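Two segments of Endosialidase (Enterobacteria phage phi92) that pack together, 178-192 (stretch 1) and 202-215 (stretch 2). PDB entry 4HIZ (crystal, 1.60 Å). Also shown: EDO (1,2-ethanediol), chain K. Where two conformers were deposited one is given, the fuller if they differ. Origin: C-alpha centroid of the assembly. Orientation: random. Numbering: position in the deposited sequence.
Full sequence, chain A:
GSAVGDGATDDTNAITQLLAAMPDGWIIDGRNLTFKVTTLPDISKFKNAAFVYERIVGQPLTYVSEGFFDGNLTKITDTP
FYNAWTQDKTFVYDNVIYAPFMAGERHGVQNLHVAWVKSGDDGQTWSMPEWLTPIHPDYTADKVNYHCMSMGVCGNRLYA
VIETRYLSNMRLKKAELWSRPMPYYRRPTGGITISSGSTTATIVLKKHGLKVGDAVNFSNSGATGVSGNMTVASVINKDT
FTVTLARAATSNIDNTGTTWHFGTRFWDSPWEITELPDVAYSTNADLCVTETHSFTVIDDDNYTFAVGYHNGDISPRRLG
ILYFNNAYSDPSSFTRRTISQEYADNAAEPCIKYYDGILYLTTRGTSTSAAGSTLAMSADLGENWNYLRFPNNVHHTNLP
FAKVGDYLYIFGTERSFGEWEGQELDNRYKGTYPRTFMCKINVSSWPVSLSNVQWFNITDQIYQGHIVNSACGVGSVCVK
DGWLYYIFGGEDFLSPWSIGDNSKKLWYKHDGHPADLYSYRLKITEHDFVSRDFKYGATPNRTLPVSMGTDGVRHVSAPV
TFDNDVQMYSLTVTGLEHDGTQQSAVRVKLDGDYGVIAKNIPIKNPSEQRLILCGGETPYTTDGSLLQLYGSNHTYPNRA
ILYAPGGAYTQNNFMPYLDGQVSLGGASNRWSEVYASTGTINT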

# COMPACT_ATOMS: atom_id res chain seq x y z
N TRP A 178 -6.66 -17.69 27.88
CA TRP A 178 -6.56 -16.23 27.94
C TRP A 178 -7.93 -15.65 27.69
O TRP A 178 -8.67 -16.15 26.81
CB TRP A 178 -5.62 -15.69 26.83
CG TRP A 178 -4.13 -15.91 27.03
CD1 TRP A 178 -3.49 -16.92 27.72
CD2 TRP A 178 -3.09 -15.08 26.47
NE1 TRP A 178 -2.11 -16.75 27.63
CE2 TRP A 178 -1.85 -15.63 26.88
CE3 TRP A 178 -3.10 -13.92 25.70
CZ2 TRP A 178 -0.62 -15.06 26.51
CZ3 TRP A 178 -1.88 -13.34 25.35
CH2 TRP A 178 -0.66 -13.92 25.73
N SER A 179 -8.31 -14.61 28.43
CA SER A 179 -9.58 -13.95 28.11
C SER A 179 -9.54 -12.47 28.35
O SER A 179 -8.76 -11.98 29.16
CB SER A 179 -10.78 -14.56 28.85
OG SER A 179 -10.85 -14.11 30.19
N ARG A 180 -10.37 -11.76 27.59
CA ARG A 180 -10.57 -10.30 27.74
C ARG A 180 -12.02 -10.04 27.48
O ARG A 180 -12.68 -10.81 26.79
CB ARG A 180 -9.78 -9.52 26.64
CG ARG A 180 -8.41 -9.03 27.08
CD ARG A 180 -7.72 -8.33 25.91
NE ARG A 180 -6.51 -7.64 26.36
CZ ARG A 180 -5.62 -7.11 25.50
NH1 ARG A 180 -5.85 -7.19 24.18
NH2 ARG A 180 -4.56 -6.46 25.96
N PRO A 181 -12.54 -8.92 27.99
CA PRO A 181 -13.89 -8.54 27.57
C PRO A 181 -13.85 -8.18 26.08
O PRO A 181 -12.86 -7.59 25.64
CB PRO A 181 -14.16 -7.27 28.39
CG PRO A 181 -12.81 -6.67 28.67
CD PRO A 181 -11.88 -7.89 28.82
N MET A 182 -14.87 -8.54 25.31
CA MET A 182 -14.89 -8.17 23.90
C MET A 182 -14.97 -6.65 23.77
O MET A 182 -15.47 -5.97 24.65
CB MET A 182 -16.12 -8.77 23.21
CG MET A 182 -16.01 -10.26 22.95
SD MET A 182 -14.60 -10.70 21.88
CE MET A 182 -15.18 -10.14 20.27
N PRO A 183 -14.50 -6.10 22.64
CA PRO A 183 -14.79 -4.69 22.37
C PRO A 183 -16.27 -4.56 22.05
O PRO A 183 -16.77 -5.21 21.13
CB PRO A 183 -13.93 -4.40 21.11
CG PRO A 183 -13.59 -5.72 20.54
CD PRO A 183 -13.75 -6.77 21.55
N TYR A 184 -17.00 -3.75 22.82
CA TYR A 184 -18.44 -3.63 22.57
C TYR A 184 -18.93 -2.30 23.07
O TYR A 184 -18.25 -1.62 23.87
CB TYR A 184 -19.26 -4.81 23.15
CG TYR A 184 -19.41 -4.93 24.68
CD1 TYR A 184 -20.21 -4.02 25.38
CD2 TYR A 184 -18.82 -5.98 25.39
CE1 TYR A 184 -20.40 -4.15 26.74
CE2 TYR A 184 -19.02 -6.12 26.76
CZ TYR A 184 -19.79 -5.18 27.42
OH TYR A 184 -20.01 -5.28 28.80
N TYR A 185 -20.11 -1.93 22.57
CA TYR A 185 -20.75 -0.65 22.89
C TYR A 185 -22.18 -0.95 23.36
O TYR A 185 -22.84 -1.86 22.84
CB TYR A 185 -20.83 0.17 21.57
CG TYR A 185 -21.77 1.33 21.64
CD1 TYR A 185 -21.46 2.44 22.42
CD2 TYR A 185 -22.98 1.31 20.95
CE1 TYR A 185 -22.35 3.52 22.50
CE2 TYR A 185 -23.89 2.39 21.05
CZ TYR A 185 -23.56 3.49 21.81
OH TYR A 185 -24.44 4.55 21.89
N ARG A 186 -22.67 -0.19 24.34
CA ARG A 186 -24.06 -0.29 24.77
C ARG A 186 -24.61 1.11 24.95
O ARG A 186 -23.84 2.04 25.30
CB ARG A 186 -24.15 -0.96 26.16
CG ARG A 186 -23.53 -2.33 26.23
CD ARG A 186 -24.44 -3.40 25.65
NE ARG A 186 -23.91 -4.74 25.98
CZ ARG A 186 -24.18 -5.43 27.10
NH1 ARG A 186 -25.03 -4.97 28.03
NH2 ARG A 186 -23.61 -6.63 27.31
N ARG A 187 -25.92 1.27 24.74
CA ARG A 187 -26.60 2.53 25.01
C ARG A 187 -27.75 2.27 25.99
O ARG A 187 -28.90 2.12 25.59
CB ARG A 187 -27.14 3.08 23.71
CG ARG A 187 -27.67 4.50 23.82
CD ARG A 187 -28.15 4.96 22.51
NE ARG A 187 -28.89 6.22 22.64
CZ ARG A 187 -30.21 6.34 22.46
NH1 ARG A 187 -30.77 7.52 22.59
NH2 ARG A 187 -30.96 5.29 22.16
N PRO A 188 -27.44 2.19 27.30
CA PRO A 188 -28.44 1.80 28.29
C PRO A 188 -29.24 2.99 28.76
O PRO A 188 -28.88 4.12 28.48
CB PRO A 188 -27.60 1.23 29.45
CG PRO A 188 -26.14 1.24 28.95
CD PRO A 188 -26.10 2.30 27.90
N THR A 189 -30.33 2.71 29.48
CA THR A 189 -31.05 3.76 30.18
C THR A 189 -31.08 3.43 31.68
O THR A 189 -31.44 2.32 32.06
CB THR A 189 -32.48 3.88 29.63
OG1 THR A 189 -32.45 4.18 28.21
CG2 THR A 189 -33.28 4.95 30.39
N GLY A 190 -30.69 4.39 32.51
CA GLY A 190 -30.68 4.19 33.96
C GLY A 190 -29.63 3.18 34.39
O GLY A 190 -28.68 2.85 33.66
N GLY A 191 -29.80 2.69 35.61
CA GLY A 191 -28.91 1.67 36.13
C GLY A 191 -27.66 2.09 36.87
O GLY A 191 -26.90 1.22 37.32
N ILE A 192 -27.42 3.40 37.00
CA ILE A 192 -26.24 3.85 37.74
C ILE A 192 -26.65 4.51 39.05
O ILE A 192 -27.39 5.52 39.02
CB ILE A 192 -25.39 4.83 36.94
CG1 ILE A 192 -24.95 4.17 35.61
CG2 ILE A 192 -24.17 5.27 37.78
CD1 ILE A 192 -24.11 5.11 34.68
N THR A 202 -22.50 1.88 41.55
CA THR A 202 -22.98 0.58 41.10
C THR A 202 -23.59 0.73 39.73
O THR A 202 -24.41 1.62 39.51
CB THR A 202 -24.00 0.05 42.12
OG1 THR A 202 -23.33 -0.08 43.38
CG2 THR A 202 -24.54 -1.30 41.67
N ILE A 203 -23.16 -0.13 38.80
CA ILE A 203 -23.60 -0.06 37.42
C ILE A 203 -24.33 -1.33 37.03
O ILE A 203 -23.77 -2.42 37.08
CB ILE A 203 -22.39 0.04 36.49
CG1 ILE A 203 -21.32 1.01 37.03
CG2 ILE A 203 -22.85 0.31 35.05
CD1 ILE A 203 -21.75 2.45 37.15
N VAL A 204 -25.58 -1.17 36.62
CA VAL A 204 -26.33 -2.29 36.06
C VAL A 204 -26.15 -2.30 34.55
O VAL A 204 -26.40 -1.32 33.84
CB VAL A 204 -27.82 -2.21 36.42
CG1 VAL A 204 -28.59 -3.34 35.73
CG2 VAL A 204 -27.99 -2.29 37.93
N LEU A 205 -25.65 -3.41 34.05
CA LEU A 205 -25.46 -3.57 32.61
C LEU A 205 -25.58 -5.08 32.34
O LEU A 205 -24.72 -5.86 32.76
CB LEU A 205 -24.07 -3.04 32.24
CG LEU A 205 -23.74 -2.89 30.78
CD1 LEU A 205 -24.54 -1.73 30.19
CD2 LEU A 205 -22.24 -2.63 30.62
N LYS A 206 -26.63 -5.48 31.64
CA LYS A 206 -26.94 -6.91 31.54
C LYS A 206 -25.86 -7.70 30.82
O LYS A 206 -25.36 -7.29 29.79
CB LYS A 206 -28.32 -7.13 30.89
CG LYS A 206 -29.48 -6.68 31.80
CD LYS A 206 -30.81 -7.30 31.36
CE LYS A 206 -32.00 -6.70 32.11
NZ LYS A 206 -32.09 -7.13 33.54
N LYS A 207 -25.48 -8.83 31.42
CA LYS A 207 -24.52 -9.77 30.85
C LYS A 207 -23.24 -9.06 30.40
O LYS A 207 -22.76 -9.23 29.29
CB LYS A 207 -25.16 -10.59 29.72
CG LYS A 207 -26.44 -11.31 30.15
CD LYS A 207 -26.29 -11.99 31.53
CE LYS A 207 -27.61 -12.61 32.01
NZ LYS A 207 -28.61 -11.59 32.46
N HIS A 208 -22.68 -8.26 31.30
CA HIS A 208 -21.55 -7.40 30.92
C HIS A 208 -20.25 -8.17 30.61
O HIS A 208 -19.41 -7.70 29.82
CB HIS A 208 -21.33 -6.33 32.00
CG HIS A 208 -21.16 -6.89 33.38
ND1 HIS A 208 -19.97 -7.47 33.80
CD2 HIS A 208 -22.01 -6.97 34.43
CE1 HIS A 208 -20.11 -7.88 35.05
NE2 HIS A 208 -21.34 -7.59 35.45
N GLY A 209 -20.08 -9.34 31.22
CA GLY A 209 -18.90 -10.15 30.97
C GLY A 209 -17.61 -9.56 31.51
O GLY A 209 -16.54 -10.04 31.17
N LEU A 210 -17.70 -8.53 32.34
CA LEU A 210 -16.49 -7.88 32.85
C LEU A 210 -15.92 -8.58 34.10
O LEU A 210 -16.66 -9.24 34.85
CB LEU A 210 -16.77 -6.41 33.19
CG LEU A 210 -17.40 -5.60 32.06
CD1 LEU A 210 -17.94 -4.24 32.56
CD2 LEU A 210 -16.37 -5.39 30.99
N LYS A 211 -14.63 -8.41 34.31
CA LYS A 211 -13.93 -8.87 35.50
C LYS A 211 -13.25 -7.69 36.16
O LYS A 211 -13.04 -6.64 35.52
CB LYS A 211 -12.90 -9.93 35.14
CG LYS A 211 -13.53 -11.25 34.67
CD LYS A 211 -12.48 -12.23 34.18
CE LYS A 211 -13.10 -13.62 33.98
NZ LYS A 211 -13.03 -14.50 35.22
N VAL A 212 -12.93 -7.83 37.44
CA VAL A 212 -12.17 -6.79 38.12
C VAL A 212 -10.89 -6.45 37.35
O VAL A 212 -10.13 -7.35 36.92
CB VAL A 212 -11.80 -7.26 39.54
CG1 VAL A 212 -10.87 -6.25 40.20
CG2 VAL A 212 -13.07 -7.45 40.37
N GLY A 213 -10.65 -5.15 37.19
CA GLY A 213 -9.48 -4.67 36.48
C GLY A 213 -9.75 -4.39 35.02
O GLY A 213 -8.92 -3.73 34.35
N ASP A 214 -10.89 -4.86 34.50
CA ASP A 214 -11.20 -4.58 33.07
C ASP A 214 -11.42 -3.09 32.85
O ASP A 214 -11.89 -2.37 33.74
CB ASP A 214 -12.38 -5.41 32.57
CG ASP A 214 -12.00 -6.86 32.31
OD1 ASP A 214 -10.78 -7.15 32.25
OD2 ASP A 214 -12.91 -7.70 32.13
N ALA A 215 -11.05 -2.62 31.66
CA ALA A 215 -11.05 -1.20 31.32
C ALA A 215 -12.32 -0.85 30.56
O ALA A 215 -12.69 -1.56 29.62
CB ALA A 215 -9.84 -0.93 30.42
C1 EDO K . -20.44 -12.54 34.41
O1 EDO K . -21.68 -13.24 34.61
C2 EDO K . -20.66 -11.04 34.29
O2 EDO K . -21.59 -10.70 33.24
O HOH W 1 -28.61 -0.07 32.98

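A loop that lacks regular secondary structure still exposes backbone carbonyls, and a neighbouring segment can hold it in place by supplying donors from its side chains. The contact between residues 178-192 and 202-215 of this phage endosialidase illustrates the principle well. Three successive carbonyls, those of Lys206, Lys207 and His208, are met by just two side chains, Tyr184 and Arg186.

The phenol of Tyr184 makes the shortest of these bonds: its OH donates to His208 O at 2.7 Å, with the acceptor lying at the ring edge, near the ring plane. Arg186 covers the preceding carbonyls. Its NH1 donates to Lys206 O at 2.9 Å and its NH2 to the same Lys206 O at 3.1 Å, so that one oxygen is held in a fork between the two terminal nitrogens. NH2 also reaches Lys207 O at 3.4 Å, a weak bond with an angle of 134° at the hydrogen. Both acceptors lie near the guanidinium plane, where its N-H bonds point. Within these two segments the guanidinium has no acidic partner; its hydrogen bonds across the contact all go to backbone oxygens.

At one end of the contact the backbones themselves meet. Val204 N donates to Gly191 O at 2.8 Å and an almost straight 163°, while Ile192 and Ile203 form an antiparallel, non-hydrogen-bonded pair. Around that pair, Ile192 CA approaches Thr202 O at 3.4 Å in a CA-H...O contact. Gly191 suits its place twice over: its backbone angles would jam a CB against the preceding carbonyl, and an ideal CB would lie 3.2 Å from Val204 O. A water donates to both Gly190 O and Val204 O, joining the segments just beyond the direct bond.

The loop also braces itself. Leu210 N donates to His208 ND1 at 2.9 Å, and in the type II turn from Lys211 to Asp214, Lys211 N donates to Asp214 OD2 at 2.9 Å. An ethanediol, probably from the crystallisation liquor, accepts from Gly209 N through its O2 at 2.9 Å and lies over one face of the His208 ring.

Apolar packing fills in around this polar framework. Ile192 CG2 touches Ile203 CD1 at 3.8 Å, their side chains sharing one face of the sheet. Leu205 points toward the first segment, its CD1 3.6 Å from Pro188 CG; in a simple van der Waals approach, its CD2 also comes within 3.9 Å of the hydroxyl oxygen, Tyr184 OH. Farther along, Pro181 CB rests 3.9 Å from Leu210 CD2. Altogether 649 Å² is buried.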